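Local coordinates for cysteine desulfurase (Thermococcus onnurineus, PDB 5B89), which probably catalyses the pyridoxal 5'-phosphate-dependent transfer of sulfur from L-cysteine to a sulfur carrier, releasing L-alanine, at residues Val180-Val183 and Val189-Glu192; Tyr335-Arg338 and Lys342-Gly345. One frame throughout, in Å; residues are numbered along the deposited sequence.

In the fold
Interaction 1 precedes interaction 2 along the chain, their centres about 11 Å apart. Residues 180-183 span the end of strand 177-181 of the large seven-stranded mixed sheet and the start of the loop beyond it, and 189-192 lead into helix 193-203. Both segments of interaction 2 lie in the loop between helix 309-329 and strand 346-349, an outer strand of the smaller four-stranded sheet. The two contacts meet: Ile-190 N lies 2.9 Å from Lys-342 O, a probable hydrogen bond, and Lys-342 NZ forms a salt bridge with Glu-192. The loop entering the small sheet is thereby tied to the loop that leaves the large sheet, beside the cofactor pocket, which Val-183 helps to line.

Interaction 1: Val180-Val183 and Val189-Glu192; sequences VQHV and VIHE
His-191 bonds back to Gln-181 and His-182, drawing the connection after strand 177-181 against that strand's end. In the fold type I architecture of the class-V aminotransferase family, this loop opens a beta-alpha-beta crossover: Glu-192 occupies the N-cap of helix 193-203, which leads to the neighbouring parallel strand 206-210.

Two hydrogen bonds supply the polar evidence. The backbone bond from His-191 N to His-182 O measures 2.9 Å. The second runs from His-191 ND1 to Gln-181 O, 3.2 Å and nearly straight at 163°; the oxygen lies in the ring plane, while the nitrogen sits above the plane of the carbonyl, 40° out of it. With CG anti to its own carbonyl carbon (chi1 -66°), the imidazole swings toward the strand end, and Gln-181 CG packs 3.6 Å from His-191 ND1. NE2 makes a weak hydrogen bond to the carbonyl of Gly-161. A leucine in place of His-191 would probably leave Gln-181 O without this buried donor and lose the weak tie to Gly-161.

The CA atoms approach most closely at the single beta bridge between Val-183 and Ile-190, 4.6 Å apart. Beside it, Val-183 CA makes a CH...O contact of 3.2 Å with Val-189 O.

Apolar contacts are sparser. The side chains of Val-183 and Ile-190 lie alongside each other, pointing the same way, as do those of His-182 and Ile-190. Val-183 also touches the pyridoxal phosphate, and its CG2 methyl rests 4.2 Å from Ile-190 CG1.

Interaction 2: Tyr335-Arg338 and Lys342-Gly345; sequences YGPR and KHAG
Pro-337 and His-343 meet where the loop doubles back, the pyrrolidine crossing the imidazole at an angle with Pro-337 CD 3.6 Å from His-343 CD2. The neighbouring ring carbon, Pro-337 CG, lies 3.6 Å from Lys-342 O. With CG anti to the backbone N (chi1 -156°), the His-343 ring is carried across to 335-337. The polar tie is weak: His-343 NE2 donates to Tyr-335 O over 3.3 Å, although the bond is straight at 169° and the oxygen lies in the ring plane. The buried Pro-337 O has no hydrogen-bonding partner.

This is a tight reversal in the loop joining helix 309-329 to strand 346-349, on the approach to the smaller sheet of the fold type I architecture. Its first arm depends on Gly-336, where a side chain would jam against the carbonyl of Tyr-335 and strike the imidazole.

Further out, His-343 ND1 donates to Ala-344 O at 3.1 Å, again in the ring plane, which fixes the ring's rotation. Arg-338 NH1 bonds Gly-336 O at 2.9 Å and also reaches the carbonyl of Trp-334, whose indole takes the guanidinium in a cation-pi contact. The CB of Tyr-335 points away from 342-345, and its hydroxyl is hydrogen-bonded to Asn-350.

Interaction 1: Val180-Val183 and Val189-Glu192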
loop_
_atom_site.group_PDB
_atom_site.type_symbol
_atom_site.label_atom_id
_atom_site.label_comp_id
_atom_site.label_asym_id
_atom_site.label_seq_id
_atom_site.Cartn_x
_atom_site.Cartn_y
_atom_site.Cartn_z
ATOM N N VAL B 180 -1.378 12.000 -19.304
ATOM C CA VAL B 180 -2.677 12.659 -19.238
ATOM C C VAL B 180 -3.680 11.907 -18.374
ATOM O O VAL B 180 -3.646 10.723 -18.236
ATOM C CB VAL B 180 -3.308 12.858 -20.620
ATOM C CG1 VAL B 180 -2.357 13.634 -21.544
ATOM C CG2 VAL B 180 -3.660 11.532 -21.214
ATOM N N GLN B 181 -4.610 12.675 -17.838
ATOM C CA GLN B 181 -5.662 12.098 -17.079
ATOM C C GLN B 181 -6.756 11.725 -18.067
ATOM O O GLN B 181 -6.948 12.350 -19.009
ATOM C CB GLN B 181 -6.208 13.100 -16.068
ATOM C CG GLN B 181 -6.943 14.222 -16.711
ATOM C CD GLN B 181 -7.231 15.406 -15.810
ATOM O OE1 GLN B 181 -6.885 15.438 -14.660
ATOM N NE2 GLN B 181 -7.891 16.361 -16.366
ATOM N N HIS B 182 -7.444 10.643 -17.821
ATOM C CA HIS B 182 -8.575 10.278 -18.599
ATOM C C HIS B 182 -9.769 11.175 -18.313
ATOM O O HIS B 182 -10.489 11.652 -19.239
ATOM C CB HIS B 182 -8.900 8.805 -18.356
ATOM C CG HIS B 182 -9.828 8.173 -19.261
ATOM N ND1 HIS B 182 -10.069 6.803 -19.222
ATOM C CD2 HIS B 182 -10.645 8.648 -20.244
ATOM C CE1 HIS B 182 -10.941 6.464 -20.138
ATOM N NE2 HIS B 182 -11.305 7.569 -20.770
ATOM N N VAL B 183 -10.064 11.363 -17.050
ATOM C CA VAL B 183 -11.128 12.246 -16.524
ATOM C C VAL B 183 -10.578 13.116 -15.458
ATOM O O VAL B 183 -9.889 12.703 -14.574
ATOM C CB VAL B 183 -12.239 11.344 -15.903
ATOM C CG1 VAL B 183 -13.378 12.196 -15.226
ATOM C CG2 VAL B 183 -12.840 10.414 -16.938
ATOM N N VAL B 189 -14.336 16.686 -16.992
ATOM C CA VAL B 189 -14.070 16.484 -18.406
ATOM C C VAL B 189 -13.524 15.076 -18.733
ATOM O O VAL B 189 -12.609 14.631 -17.980
ATOM C CB VAL B 189 -13.120 17.566 -19.024
ATOM C CG1 VAL B 189 -11.855 17.783 -18.256
ATOM C CG2 VAL B 189 -12.937 17.328 -20.496
ATOM N N ILE B 190 -14.078 14.475 -19.752
ATOM C CA ILE B 190 -13.532 13.234 -20.333
ATOM C C ILE B 190 -12.661 13.626 -21.478
ATOM O O ILE B 190 -13.198 14.008 -22.502
ATOM C CB ILE B 190 -14.619 12.230 -20.752
ATOM C CG1 ILE B 190 -15.684 11.979 -19.584
ATOM C CG2 ILE B 190 -13.978 10.880 -21.181
ATOM C CD1 ILE B 190 -16.847 11.212 -20.027
ATOM N N HIS B 191 -11.362 13.474 -21.372
ATOM C CA HIS B 191 -10.499 13.788 -22.499
ATOM C C HIS B 191 -10.510 12.735 -23.590
ATOM O O HIS B 191 -10.884 11.633 -23.380
ATOM C CB HIS B 191 -9.091 13.989 -21.997
ATOM C CG HIS B 191 -8.936 15.180 -21.118
ATOM N ND1 HIS B 191 -8.386 15.125 -19.862
ATOM C CD2 HIS B 191 -9.301 16.457 -21.303
ATOM C CE1 HIS B 191 -8.388 16.322 -19.330
ATOM N NE2 HIS B 191 -8.937 17.143 -20.189
ATOM N N GLU B 192 -10.111 13.154 -24.786
ATOM C CA GLU B 192 -10.041 12.282 -25.943
ATOM C C GLU B 192 -8.779 11.468 -25.867
ATOM O O GLU B 192 -7.909 11.601 -26.649
ATOM C CB GLU B 192 -10.089 13.117 -27.225
ATOM C CG GLU B 192 -11.279 14.071 -27.226
ATOM C CD GLU B 192 -11.017 15.458 -26.570
ATOM O OE1 GLU B 192 -10.097 15.668 -25.759
ATOM O OE2 GLU B 192 -11.809 16.351 -26.885
#

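Interaction 2: Tyr335-Arg338 and Lys342-Gly345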
loop_
_atom_site.group_PDB
_atom_site.type_symbol
_atom_site.label_atom_id
_atom_site.label_comp_id
_atom_site.label_asym_id
_atom_site.label_seq_id
_atom_site.Cartn_x
_atom_site.Cartn_y
_atom_site.Cartn_z
ATOM N N TYR B 335 -19.228 23.983 -13.537
ATOM C CA TYR B 335 -18.033 23.903 -14.319
ATOM C C TYR B 335 -17.912 22.652 -15.155
ATOM O O TYR B 335 -18.630 21.731 -15.004
ATOM C CB TYR B 335 -16.816 24.100 -13.409
ATOM C CG TYR B 335 -16.922 25.306 -12.490
ATOM C CD1 TYR B 335 -16.597 26.547 -12.926
ATOM C CD2 TYR B 335 -17.342 25.181 -11.192
ATOM C CE1 TYR B 335 -16.715 27.650 -12.098
ATOM C CE2 TYR B 335 -17.481 26.269 -10.377
ATOM C CZ TYR B 335 -17.153 27.502 -10.833
ATOM O OH TYR B 335 -17.261 28.586 -10.040
ATOM N N GLY B 336 -16.988 22.711 -16.077
ATOM C CA GLY B 336 -16.799 21.602 -16.973
ATOM C C GLY B 336 -17.592 21.689 -18.250
ATOM O O GLY B 336 -18.269 22.602 -18.531
ATOM N N PRO B 337 -17.418 20.591 -19.060
ATOM C CA PRO B 337 -18.072 20.627 -20.364
ATOM C C PRO B 337 -19.592 20.670 -20.405
ATOM O O PRO B 337 -20.242 19.997 -19.729
ATOM C CB PRO B 337 -17.587 19.350 -21.050
ATOM C CG PRO B 337 -16.292 19.072 -20.443
ATOM C CD PRO B 337 -16.535 19.344 -19.013
ATOM N N ARG B 338 -20.106 21.492 -21.294
ATOM C CA ARG B 338 -21.529 21.575 -21.534
ATOM C C ARG B 338 -22.019 20.452 -22.392
ATOM O O ARG B 338 -23.128 20.119 -22.301
ATOM C CB ARG B 338 -21.866 22.858 -22.258
ATOM C CG ARG B 338 -22.159 24.031 -21.406
ATOM C CD ARG B 338 -21.186 24.168 -20.291
ATOM N NE ARG B 338 -21.788 24.920 -19.242
ATOM C CZ ARG B 338 -21.277 25.161 -18.043
ATOM N NH1 ARG B 338 -20.051 24.753 -17.636
ATOM N NH2 ARG B 338 -22.039 25.843 -17.255
ATOM N N LYS B 342 -19.118 14.455 -23.056
ATOM C CA LYS B 342 -17.736 14.615 -22.615
ATOM C C LYS B 342 -17.643 14.977 -21.095
ATOM O O LYS B 342 -16.620 15.520 -20.630
ATOM C CB LYS B 342 -17.057 15.850 -23.423
ATOM C CG LYS B 342 -16.617 15.607 -24.849
ATOM C CD LYS B 342 -15.548 16.671 -25.124
ATOM C CE LYS B 342 -14.247 16.616 -24.249
ATOM N NZ LYS B 342 -13.192 17.597 -24.661
ATOM N N HIS B 343 -18.728 14.753 -20.321
ATOM C CA HIS B 343 -18.777 15.128 -18.925
ATOM C C HIS B 343 -19.090 13.871 -18.098
ATOM O O HIS B 343 -20.138 13.226 -18.243
ATOM C CB HIS B 343 -19.931 16.154 -18.719
ATOM C CG HIS B 343 -19.768 17.041 -17.541
ATOM N ND1 HIS B 343 -19.597 16.623 -16.210
ATOM C CD2 HIS B 343 -19.690 18.403 -17.467
ATOM C CE1 HIS B 343 -19.462 17.682 -15.408
ATOM N NE2 HIS B 343 -19.478 18.754 -16.167
ATOM N N ALA B 344 -18.162 13.543 -17.230
ATOM C CA ALA B 344 -18.304 12.387 -16.397
ATOM C C ALA B 344 -19.220 12.658 -15.223
ATOM O O ALA B 344 -19.802 13.665 -15.163
ATOM C CB ALA B 344 -16.949 11.935 -15.931
ATOM N N GLY B 345 -19.333 11.705 -14.319
ATOM C CA GLY B 345 -20.226 11.830 -13.185
ATOM C C GLY B 345 -19.738 12.684 -12.066
ATOM O O GLY B 345 -19.679 12.270 -10.965
#